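Local coordinates for hypothetical protein Atu0636 (Agrobacterium tumefaciens, PDB 2OZV) that probably transfers methyl groups from S-adenosylmethionine to an oxygen of a substrate that is not known, at residues B[41-46]-B[153-158]; B[50-55]-B[83-88]; B[191-196]-B[200-205]. One frame throughout, in Å; residues are numbered along the deposited sequence. Where two conformers were deposited one is given.

Interaction 1 of 3, residues B[41-46]-B[153-158]; sequences ADLGAG and IRTASA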
ATOM      1  N   ALA B  41      16.106 -14.902 -13.154  1.00 44.18           N
ATOM      2  CA  ALA B  41      15.939 -15.967 -12.160  1.00 44.85           C
ATOM      3  C   ALA B  41      14.505 -15.964 -11.649  1.00 45.61           C
ATOM      4  O   ALA B  41      13.981 -14.895 -11.303  1.00 46.30           O
ATOM      5  CB  ALA B  41      16.912 -15.786 -10.982  1.00 45.40           C
ATOM      6  N   ASP B  42      13.892 -17.150 -11.606  1.00 45.13           N
ATOM      7  CA  ASP B  42      12.560 -17.340 -11.021  1.00 46.52           C
ATOM      8  C   ASP B  42      12.795 -18.113  -9.736  1.00 46.39           C
ATOM      9  O   ASP B  42      13.187 -19.290  -9.775  1.00 45.90           O
ATOM     10  CB  ASP B  42      11.674 -18.105 -12.031  1.00 46.19           C
ATOM     11  CG  ASP B  42      10.228 -18.329 -11.564  1.00 50.05           C
ATOM     12  OD1 ASP B  42       9.924 -18.107 -10.382  1.00 53.14           O
ATOM     13  OD2 ASP B  42       9.436 -18.817 -12.419  1.00 53.63           O
ATOM     14  N   LEU B  43      12.614 -17.446  -8.592  1.00 47.25           N
ATOM     15  CA  LEU B  43      12.940 -18.040  -7.287  1.00 50.63           C
ATOM     16  C   LEU B  43      11.829 -18.954  -6.832  1.00 52.90           C
ATOM     17  O   LEU B  43      11.944 -19.689  -5.850  1.00 53.43           O
ATOM     18  CB  LEU B  43      13.256 -16.987  -6.226  1.00 50.63           C
ATOM     19  CG  LEU B  43      14.483 -16.105  -6.439  1.00 54.00           C
ATOM     20  CD1 LEU B  43      14.769 -15.334  -5.155  1.00 54.18           C
ATOM     21  CD2 LEU B  43      15.717 -16.900  -6.881  1.00 56.37           C
ATOM     22  N   GLY B  44      10.733 -18.832  -7.577  0.50 55.03           N
ATOM     23  CA  GLY B  44       9.788 -19.896  -7.837  0.50 57.03           C
ATOM     24  C   GLY B  44       9.039 -20.513  -6.704  0.50 57.75           C
ATOM     25  O   GLY B  44       9.508 -21.454  -6.069  0.50 59.21           O
ATOM     26  N   ALA B  45       7.867 -19.972  -6.422  0.50 59.04           N
ATOM     27  CA  ALA B  45       6.901 -20.762  -5.711  0.50 59.14           C
ATOM     28  C   ALA B  45       5.952 -21.146  -6.823  0.50 59.10           C
ATOM     29  O   ALA B  45       5.164 -20.334  -7.322  0.50 59.32           O
ATOM     30  CB  ALA B  45       6.223 -19.969  -4.629  0.50 59.54           C
ATOM     31  N   GLY B  46       6.105 -22.387  -7.252  1.00 58.60           N
ATOM     32  CA  GLY B  46       5.406 -22.923  -8.410  1.00 58.73           C
ATOM     33  C   GLY B  46       6.316 -23.879  -9.148  1.00 57.78           C
ATOM     34  O   GLY B  46       7.365 -24.297  -8.639  1.00 58.73           O
ATOM     35  N   ILE B 153      14.267 -11.963  -0.654  1.00 46.28           N
ATOM     36  CA  ILE B 153      14.742 -10.677  -1.172  1.00 46.37           C
ATOM     37  C   ILE B 153      16.239 -10.449  -0.869  1.00 45.52           C
ATOM     38  O   ILE B 153      16.948  -9.872  -1.697  1.00 46.73           O
ATOM     39  CB  ILE B 153      13.814  -9.503  -0.730  1.00 46.59           C
ATOM     40  CG1 ILE B 153      12.464  -9.673  -1.460  1.00 45.76           C
ATOM     41  CG2 ILE B 153      14.406  -8.141  -1.125  1.00 45.74           C
ATOM     42  CD1 ILE B 153      11.282  -8.842  -0.912  1.00 47.37           C
ATOM     43  N   ARG B 154      16.738 -10.937   0.267  1.00 45.69           N
ATOM     44  CA  ARG B 154      18.182 -10.961   0.495  1.00 45.78           C
ATOM     45  C   ARG B 154      18.892 -11.721  -0.640  1.00 45.24           C
ATOM     46  O   ARG B 154      19.852 -11.223  -1.211  1.00 44.74           O
ATOM     47  CB  ARG B 154      18.519 -11.608   1.843  1.00 46.21           C
ATOM     48  CG  ARG B 154      19.990 -11.545   2.236  1.00 47.99           C
ATOM     49  CD  ARG B 154      20.230 -12.321   3.542  1.00 48.03           C
ATOM     50  NE  ARG B 154      19.915 -13.729   3.325  1.00 53.18           N
ATOM     51  CZ  ARG B 154      19.018 -14.437   4.009  1.00 55.72           C
ATOM     52  NH1 ARG B 154      18.351 -13.888   5.017  1.00 54.90           N
ATOM     53  NH2 ARG B 154      18.801 -15.717   3.685  1.00 56.20           N
ATOM     54  N   THR B 155      18.403 -12.917  -0.967  1.00 44.34           N
ATOM     55  CA  THR B 155      18.975 -13.691  -2.087  1.00 44.49           C
ATOM     56  C   THR B 155      18.822 -12.937  -3.416  1.00 44.85           C
ATOM     57  O   THR B 155      19.773 -12.861  -4.195  1.00 44.66           O
ATOM     58  CB  THR B 155      18.365 -15.097  -2.135  1.00 44.57           C
ATOM     59  OG1 THR B 155      18.779 -15.809  -0.956  1.00 45.05           O
ATOM     60  CG2 THR B 155      18.806 -15.864  -3.434  1.00 44.51           C
ATOM     61  N   ALA B 156      17.639 -12.369  -3.672  1.00 44.88           N
ATOM     62  CA  ALA B 156      17.397 -11.651  -4.940  1.00 45.12           C
ATOM     63  C   ALA B 156      18.439 -10.554  -5.124  1.00 45.38           C
ATOM     64  O   ALA B 156      18.980 -10.388  -6.221  1.00 45.38           O
ATOM     65  CB  ALA B 156      15.950 -11.050  -5.012  1.00 45.40           C
ATOM     66  N   SER B 157      18.708  -9.806  -4.061  1.00 44.94           N
ATOM     67  CA  SER B 157      19.722  -8.765  -4.103  1.00 45.71           C
ATOM     68  C   SER B 157      21.106  -9.355  -4.388  1.00 45.94           C
ATOM     69  O   SER B 157      21.826  -8.837  -5.238  1.00 47.42           O
ATOM     70  CB  SER B 157      19.722  -7.957  -2.798  1.00 46.23           C
ATOM     71  OG  SER B 157      20.724  -6.950  -2.838  1.00 48.14           O
ATOM     72  N   ALA B 158      21.476 -10.442  -3.709  1.00 45.14           N
ATOM     73  CA  ALA B 158      22.828 -11.007  -3.874  1.00 44.44           C
ATOM     74  C   ALA B 158      23.118 -11.473  -5.308  1.00 44.49           C
ATOM     75  O   ALA B 158      24.250 -11.350  -5.793  1.00 44.04           O
ATOM     76  CB  ALA B 158      23.041 -12.142  -2.919  1.00 44.58           C
TER
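L43, the first residue beyond strand 38-42, faces A156 of helix 148-159 with their CA atoms 8.1 Å apart, so strand end and helix are joined by side chains and no hydrogen bond runs between the two backbones. The contact is small and apolar, and one methyl carries it. With CG of L43 beside its own backbone N (chi1 -64°) and CD1 extended further still, the branch reaches the helix surface and meets it at two successive residues. There CD1 of L43 lies 4.4 Å from CB of A156 and equally far, 4.4 Å, from CG2 of T155. The threonine divides its two branches between different tasks: CG2 is offered to the leucine, while OG1 bonds to the backbone O of V99. Just past L43 come G44 and G46, whose spacing with A49 is consistent with the glycine-rich, cofactor-binding turn of Rossmann-like methyltransferases. L43 thus illustrates how the residue leading into such a turn is rooted in the core: V119 and M121 of strand 116-121, Y66 of strand 61-67, and W152 and I159 from the same helix 148-159 all pack against its side chain.

Interaction 2 of 3, residues B[50-55]-B[83-88]; sequences AGMAVA and PDNAAF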
ATOM      1  N   ALA B  50       5.707 -18.847 -14.159  1.00 45.68           N
ATOM      2  CA  ALA B  50       6.027 -17.405 -14.392  1.00 45.70           C
ATOM      3  C   ALA B  50       7.239 -17.307 -15.336  1.00 46.52           C
ATOM      4  O   ALA B  50       7.220 -16.611 -16.367  1.00 44.44           O
ATOM      5  CB  ALA B  50       6.310 -16.669 -13.091  1.00 46.66           C
ATOM      6  N   GLY B  51       8.317 -18.009 -14.973  1.00 46.65           N
ATOM      7  CA  GLY B  51       9.520 -18.015 -15.846  1.00 48.04           C
ATOM      8  C   GLY B  51       9.211 -18.488 -17.255  1.00 48.54           C
ATOM      9  O   GLY B  51       9.754 -17.960 -18.245  1.00 47.72           O
HETATM   10  N   MSE B  52       8.346 -19.500 -17.393  1.00 50.13           N
HETATM   11  CA  MSE B  52       7.950 -19.964 -18.717  1.00 52.62           C
HETATM   12  C   MSE B  52       7.198 -18.890 -19.491  1.00 49.70           C
HETATM   13  O   MSE B  52       7.419 -18.731 -20.685  1.00 49.65           O
HETATM   14  CB  MSE B  52       7.134 -21.262 -18.639  1.00 52.55           C
HETATM   15  CG  MSE B  52       7.974 -22.370 -18.060  1.00 54.65           C
HETATM   16 SE   MSE B  52       6.980 -24.073 -17.961  1.00 66.19          SE
HETATM   17  CE  MSE B  52       8.052 -24.840 -16.489  1.00 59.28           C
ATOM     18  N   ALA B  53       6.305 -18.168 -18.813  1.00 47.89           N
ATOM     19  CA  ALA B  53       5.548 -17.100 -19.468  1.00 47.11           C
ATOM     20  C   ALA B  53       6.475 -15.961 -19.921  1.00 46.39           C
ATOM     21  O   ALA B  53       6.248 -15.368 -20.990  1.00 47.08           O
ATOM     22  CB  ALA B  53       4.440 -16.574 -18.573  1.00 47.06           C
ATOM     23  N   VAL B  54       7.501 -15.660 -19.126  1.00 44.95           N
ATOM     24  CA  VAL B  54       8.507 -14.671 -19.532  1.00 45.20           C
ATOM     25  C   VAL B  54       9.227 -15.173 -20.813  1.00 45.48           C
ATOM     26  O   VAL B  54       9.313 -14.456 -21.811  1.00 45.87           O
ATOM     27  CB  VAL B  54       9.566 -14.436 -18.438  1.00 45.79           C
ATOM     28  CG1 VAL B  54      10.649 -13.495 -18.983  1.00 46.83           C
ATOM     29  CG2 VAL B  54       8.937 -13.829 -17.173  1.00 46.69           C
ATOM     30  N   ALA B  55       9.700 -16.419 -20.788  1.00 45.13           N
ATOM     31  CA  ALA B  55      10.452 -16.964 -21.947  1.00 45.74           C
ATOM     32  C   ALA B  55       9.603 -17.029 -23.214  1.00 46.05           C
ATOM     33  O   ALA B  55      10.099 -16.793 -24.328  1.00 46.60           O
ATOM     34  CB  ALA B  55      11.033 -18.351 -21.609  1.00 46.10           C
ATOM     35  N   PRO B  83       4.607 -30.456 -25.276  1.00 58.42           N
ATOM     36  CA  PRO B  83       4.906 -29.951 -26.617  1.00 58.29           C
ATOM     37  C   PRO B  83       4.506 -28.488 -26.796  1.00 58.45           C
ATOM     38  O   PRO B  83       5.099 -27.788 -27.619  1.00 58.72           O
ATOM     39  CB  PRO B  83       4.103 -30.884 -27.546  1.00 58.38           C
ATOM     40  CG  PRO B  83       3.015 -31.439 -26.698  1.00 58.73           C
ATOM     41  CD  PRO B  83       3.526 -31.463 -25.277  1.00 58.73           C
ATOM     42  N   ASP B  84       3.537 -28.032 -26.006  1.00 57.98           N
ATOM     43  CA  ASP B  84       3.128 -26.635 -26.015  1.00 58.60           C
ATOM     44  C   ASP B  84       4.192 -25.684 -25.478  1.00 58.01           C
ATOM     45  O   ASP B  84       4.056 -24.463 -25.632  1.00 59.39           O
ATOM     46  CB  ASP B  84       1.831 -26.446 -25.230  1.00 59.40           C
ATOM     47  CG  ASP B  84       0.602 -26.904 -26.017  1.00 60.06           C
ATOM     48  OD1 ASP B  84       0.757 -27.526 -27.092  1.00 63.31           O
ATOM     49  OD2 ASP B  84      -0.522 -26.631 -25.555  1.00 62.45           O
ATOM     50  N   ASN B  85       5.222 -26.231 -24.830  1.00 56.71           N
ATOM     51  CA  ASN B  85       6.334 -25.419 -24.283  1.00 55.40           C
ATOM     52  C   ASN B  85       7.619 -25.535 -25.100  1.00 54.27           C
ATOM     53  O   ASN B  85       8.615 -24.880 -24.796  1.00 52.78           O
ATOM     54  CB  ASN B  85       6.642 -25.818 -22.847  1.00 55.07           C
ATOM     55  CG  ASN B  85       5.474 -25.614 -21.920  1.00 57.27           C
ATOM     56  OD1 ASN B  85       4.714 -24.651 -22.047  1.00 59.50           O
ATOM     57  ND2 ASN B  85       5.337 -26.509 -20.954  1.00 59.22           N
ATOM     58  N   ALA B  86       7.594 -26.360 -26.139  1.00 53.38           N
ATOM     59  CA  ALA B  86       8.804 -26.686 -26.893  1.00 53.08           C
ATOM     60  C   ALA B  86       9.447 -25.500 -27.609  1.00 53.07           C
ATOM     61  O   ALA B  86      10.651 -25.511 -27.857  1.00 52.92           O
ATOM     62  CB  ALA B  86       8.540 -27.844 -27.886  1.00 53.35           C
ATOM     63  N   ALA B  87       8.654 -24.488 -27.953  1.00 52.67           N
ATOM     64  CA  ALA B  87       9.199 -23.330 -28.661  1.00 52.71           C
ATOM     65  C   ALA B  87      10.236 -22.533 -27.831  1.00 51.95           C
ATOM     66  O   ALA B  87      11.142 -21.912 -28.401  1.00 52.85           O
ATOM     67  CB  ALA B  87       8.084 -22.410 -29.125  1.00 52.80           C
ATOM     68  N   PHE B  88      10.126 -22.571 -26.502  1.00 50.09           N
ATOM     69  CA  PHE B  88      10.996 -21.741 -25.646  1.00 48.93           C
ATOM     70  C   PHE B  88      11.727 -22.536 -24.557  1.00 47.52           C
ATOM     71  O   PHE B  88      12.546 -21.984 -23.841  1.00 47.54           O
ATOM     72  CB  PHE B  88      10.184 -20.626 -24.990  1.00 48.34           C
ATOM     73  CG  PHE B  88       9.053 -21.135 -24.136  1.00 49.23           C
ATOM     74  CD1 PHE B  88       9.301 -21.612 -22.854  1.00 48.49           C
ATOM     75  CD2 PHE B  88       7.755 -21.191 -24.643  1.00 50.01           C
ATOM     76  CE1 PHE B  88       8.256 -22.137 -22.061  1.00 48.94           C
ATOM     77  CE2 PHE B  88       6.705 -21.703 -23.874  1.00 52.45           C
ATOM     78  CZ  PHE B  88       6.961 -22.163 -22.569  1.00 49.96           C
TER
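Helix 49-57, the helix of the first strand-turn-helix unit of this Rossmann-like methyltransferase fold, is met by F88, an aromatic residue in the loop between helix 70-80 and strand 92-96. M52 and A55, a little less than one helical turn apart, form the surface on which the phenyl ring rests. The backbones come nearest where the CA atoms of A55 and F88 are 6.1 Å apart, and no hydrogen bond links the two segments. CG of F88 is placed between its backbone N and carbonyl carbon (chi1 59°), a crowded position that turns the ring toward the helix. Atom CE1 of F88 then lies 3.7 Å from CB of M52, and CD1 of F88 lies 3.9 Å from CB of A55, which approaches obliquely. Residue 52 is selenomethionine; its chain runs out at about a right angle to the phenylalanine side chain, bringing SE of M52 to 4.2 Å from ND2 of N85. That amide nitrogen is hydrogen-bonded to the backbone O of S79; its approach to the selenium is a loose contact. Helix and loop are further joined by R91, whose NH2 bonds to the O of A55, while I92 on strand 92-96 packs on both M52 and A55. The F88 ring itself lies between two backbone carbonyls: O of M52 stands 3.8 Å above the ring plane on one face, displaced toward the rim, and O of N85 stands 3.6 Å from that plane on the opposite face, over the ring centre.

Interaction 3 of 3, residues B[191-196]-B[200-205]; sequences ITLIHP and EDAVRM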
ATOM      1  N   ILE B 191       4.352  -0.077  -6.546  1.00 43.87           N
ATOM      2  CA  ILE B 191       3.362  -1.029  -6.030  1.00 44.50           C
ATOM      3  C   ILE B 191       2.085  -0.865  -6.829  1.00 43.79           C
ATOM      4  O   ILE B 191       1.533   0.242  -6.889  1.00 44.12           O
ATOM      5  CB  ILE B 191       3.081  -0.743  -4.523  1.00 44.53           C
ATOM      6  CG1 ILE B 191       4.396  -0.822  -3.698  1.00 46.77           C
ATOM      7  CG2 ILE B 191       1.991  -1.682  -4.003  1.00 44.94           C
ATOM      8  CD1 ILE B 191       4.209  -0.469  -2.172  1.00 46.86           C
ATOM      9  N   THR B 192       1.611  -1.954  -7.430  1.00 43.12           N
ATOM     10  CA  THR B 192       0.394  -1.903  -8.205  1.00 43.61           C
ATOM     11  C   THR B 192      -0.626  -2.875  -7.583  1.00 43.53           C
ATOM     12  O   THR B 192      -0.437  -4.100  -7.616  1.00 43.75           O
ATOM     13  CB  THR B 192       0.664  -2.286  -9.682  1.00 43.86           C
ATOM     14  OG1 THR B 192       1.680  -1.441 -10.225  1.00 44.03           O
ATOM     15  CG2 THR B 192      -0.637  -2.153 -10.494  1.00 44.70           C
ATOM     16  N   LEU B 193      -1.687  -2.327  -6.993  1.00 42.88           N
ATOM     17  CA  LEU B 193      -2.740  -3.193  -6.461  1.00 42.56           C
ATOM     18  C   LEU B 193      -3.594  -3.756  -7.586  1.00 43.22           C
ATOM     19  O   LEU B 193      -3.827  -3.082  -8.610  1.00 42.91           O
ATOM     20  CB  LEU B 193      -3.634  -2.404  -5.497  1.00 43.04           C
ATOM     21  CG  LEU B 193      -3.047  -2.135  -4.076  1.00 44.95           C
ATOM     22  CD1 LEU B 193      -2.732  -3.455  -3.302  1.00 43.25           C
ATOM     23  CD2 LEU B 193      -1.870  -1.217  -4.012  1.00 49.15           C
ATOM     24  N   ILE B 194      -4.103  -4.966  -7.351  0.50 42.69           N
ATOM     25  CA  ILE B 194      -4.909  -5.725  -8.311  0.50 42.66           C
ATOM     26  C   ILE B 194      -6.304  -5.920  -7.726  0.50 42.68           C
ATOM     27  O   ILE B 194      -6.455  -6.602  -6.713  0.50 42.29           O
ATOM     28  CB  ILE B 194      -4.259  -7.115  -8.574  0.50 42.90           C
ATOM     29  CG1 ILE B 194      -2.769  -6.981  -8.897  0.50 43.23           C
ATOM     30  CG2 ILE B 194      -4.985  -7.866  -9.674  0.50 42.87           C
ATOM     31  CD1 ILE B 194      -2.482  -6.158 -10.131  0.50 43.34           C
ATOM     32  N   HIS B 195      -7.321  -5.309  -8.339  1.00 42.16           N
ATOM     33  CA  HIS B 195      -8.690  -5.375  -7.815  1.00 41.27           C
ATOM     34  C   HIS B 195      -9.527  -6.217  -8.787  1.00 42.12           C
ATOM     35  O   HIS B 195      -9.341  -6.102  -9.984  1.00 41.67           O
ATOM     36  CB  HIS B 195      -9.299  -3.972  -7.674  1.00 41.53           C
ATOM     37  CG  HIS B 195      -8.555  -3.073  -6.710  1.00 41.69           C
ATOM     38  ND1 HIS B 195      -9.045  -2.748  -5.471  1.00 43.73           N
ATOM     39  CD2 HIS B 195      -7.333  -2.484  -6.793  1.00 43.51           C
ATOM     40  CE1 HIS B 195      -8.182  -1.955  -4.844  1.00 43.06           C
ATOM     41  NE2 HIS B 195      -7.139  -1.774  -5.629  1.00 42.59           N
ATOM     42  N   PRO B 196     -10.414  -7.093  -8.274  1.00 42.99           N
ATOM     43  CA  PRO B 196     -11.120  -7.973  -9.247  1.00 43.75           C
ATOM     44  C   PRO B 196     -12.126  -7.239 -10.151  1.00 43.94           C
ATOM     45  O   PRO B 196     -12.299  -7.603 -11.334  1.00 44.99           O
ATOM     46  CB  PRO B 196     -11.835  -9.005  -8.367  1.00 44.27           C
ATOM     47  CG  PRO B 196     -11.832  -8.472  -6.987  1.00 45.69           C
ATOM     48  CD  PRO B 196     -10.787  -7.365  -6.874  1.00 43.28           C
ATOM     49  N   GLU B 200     -14.260  -2.998  -5.551  0.50 43.56           N
ATOM     50  CA  GLU B 200     -13.951  -4.129  -4.677  0.50 43.23           C
ATOM     51  C   GLU B 200     -12.517  -4.055  -4.170  0.50 43.04           C
ATOM     52  O   GLU B 200     -11.631  -3.528  -4.851  0.50 42.46           O
ATOM     53  CB  GLU B 200     -14.203  -5.456  -5.392  0.50 43.13           C
ATOM     54  CG  GLU B 200     -15.650  -5.606  -5.865  0.50 43.33           C
ATOM     55  CD  GLU B 200     -15.997  -7.024  -6.318  0.50 43.45           C
ATOM     56  OE1 GLU B 200     -15.139  -7.923  -6.267  0.50 45.34           O
ATOM     57  OE2 GLU B 200     -17.152  -7.243  -6.719  0.50 46.91           O
ATOM     58  N   ASP B 201     -12.291  -4.606  -2.980  1.00 42.98           N
ATOM     59  CA  ASP B 201     -10.942  -4.564  -2.364  1.00 42.94           C
ATOM     60  C   ASP B 201      -9.892  -5.276  -3.212  1.00 43.13           C
ATOM     61  O   ASP B 201     -10.209  -6.213  -3.987  1.00 43.88           O
ATOM     62  CB  ASP B 201     -10.969  -5.266  -0.985  1.00 43.31           C
ATOM     63  CG  ASP B 201     -11.961  -4.640   0.004  1.00 44.80           C
ATOM     64  OD1 ASP B 201     -12.440  -3.494  -0.161  1.00 45.26           O
ATOM     65  OD2 ASP B 201     -12.292  -5.351   0.985  1.00 48.63           O
ATOM     66  N   ALA B 202      -8.636  -4.876  -3.041  1.00 41.77           N
ATOM     67  CA  ALA B 202      -7.511  -5.534  -3.742  1.00 41.26           C
ATOM     68  C   ALA B 202      -7.369  -7.009  -3.319  1.00 41.86           C
ATOM     69  O   ALA B 202      -7.581  -7.342  -2.132  1.00 41.41           O
ATOM     70  CB  ALA B 202      -6.201  -4.777  -3.489  1.00 41.98           C
ATOM     71  N   VAL B 203      -7.049  -7.868  -4.283  1.00 41.65           N
ATOM     72  CA  VAL B 203      -6.809  -9.297  -4.027  1.00 42.33           C
ATOM     73  C   VAL B 203      -5.345  -9.692  -4.212  1.00 43.59           C
ATOM     74  O   VAL B 203      -4.896 -10.687  -3.633  1.00 43.07           O
ATOM     75  CB  VAL B 203      -7.764 -10.206  -4.895  1.00 42.64           C
ATOM     76  CG1 VAL B 203      -9.193 -10.010  -4.438  1.00 43.51           C
ATOM     77  CG2 VAL B 203      -7.612  -9.891  -6.355  1.00 42.82           C
ATOM     78  N   ARG B 204      -4.602  -8.944  -5.037  1.00 43.12           N
ATOM     79  CA  ARG B 204      -3.183  -9.185  -5.248  1.00 44.10           C
ATOM     80  C   ARG B 204      -2.451  -7.852  -5.332  1.00 43.98           C
ATOM     81  O   ARG B 204      -3.078  -6.776  -5.413  1.00 43.36           O
ATOM     82  CB  ARG B 204      -2.908 -10.013  -6.525  1.00 44.71           C
ATOM     83  CG  ARG B 204      -3.409 -11.464  -6.461  1.00 46.59           C
ATOM     84  CD  ARG B 204      -2.535 -12.334  -5.568  1.00 48.34           C
ATOM     85  NE  ARG B 204      -2.975 -13.733  -5.612  1.00 48.04           N
ATOM     86  CZ  ARG B 204      -3.983 -14.248  -4.903  1.00 48.14           C
ATOM     87  NH1 ARG B 204      -4.713 -13.510  -4.068  1.00 50.38           N
ATOM     88  NH2 ARG B 204      -4.279 -15.559  -5.035  1.00 50.92           N
HETATM   89  N   MSE B 205      -1.136  -7.934  -5.346  1.00 44.97           N
HETATM   90  CA  MSE B 205      -0.286  -6.765  -5.357  1.00 46.15           C
HETATM   91  C   MSE B 205       0.985  -7.102  -6.115  1.00 45.83           C
HETATM   92  O   MSE B 205       1.631  -8.114  -5.792  1.00 45.88           O
HETATM   93  CB  MSE B 205       0.051  -6.337  -3.925  1.00 46.38           C
HETATM   94  CG  MSE B 205       0.868  -5.093  -3.904  1.00 48.50           C
HETATM   95 SE   MSE B 205       1.164  -4.682  -1.978  1.00 56.44          SE
HETATM   96  CE  MSE B 205       2.282  -6.115  -1.478  1.00 50.61           C
TER
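The carbonyl O of I194 is gripped by two successive backbone amides: N of V203, just before strand 204-211, at 2.8 Å, and N of R204, at its start, at 3.4 Å, a weak bond. Two residues facing one make this a classic beta bulge, at the turn end of the antiparallel hairpin formed by strands 186-195 and 204-211. Such a hairpin, whose second strand inserts between the first and the parallel part of the sheet, is a hallmark of Rossmann-like methyltransferases. I194 returns a bond, its N donating to O of R204 at 2.8 Å, and regular antiparallel pairing follows at L193 and M205. On the sheet face these two share, CD1 of L193 touches CB of A202 at 3.7 Å, while CG of the selenomethionine M205 reaches CG2 of I191 at 3.6 Å. With CG beside its own backbone N (chi1 -62°), H195 swings its ring across to the turn. Its ND1 points to O of E200, 2.8 Å away and only 5° out of the ring plane, and CB of A202 sits over the face, 3.9 Å from the ring centroid, as a CH-pi contact. Nearby, OD1 of D201 bonds to ND2 of N250 of the second subunit, whose F219 packs on A202 and L193. Because a carbonyl oxygen can only accept, the imidazole must carry a proton on ND1, and bond and CH-pi contact together fix its rotation.

After helix 24-30 the chain runs through strand 38-42 into helix 49-57, so interactions 1 and 2 open almost together. Interaction 2 closes first, at 83-88, tying helix 49-57 to the loop between helix 70-80 and strand 92-96; interaction 1 closes only at 153-158, and its much longer loop therefore encloses the whole of interaction 2. A hydrogen bond from N of G51 to OD2 of D42 joins the two directly. Interaction 3 follows in series as a short hairpin and touches neither. Interactions 1 and 3 belong to one mixed sheet: the former ties the sheet's middle to helix 148-159, the latter shapes its antiparallel end at the subunit interface.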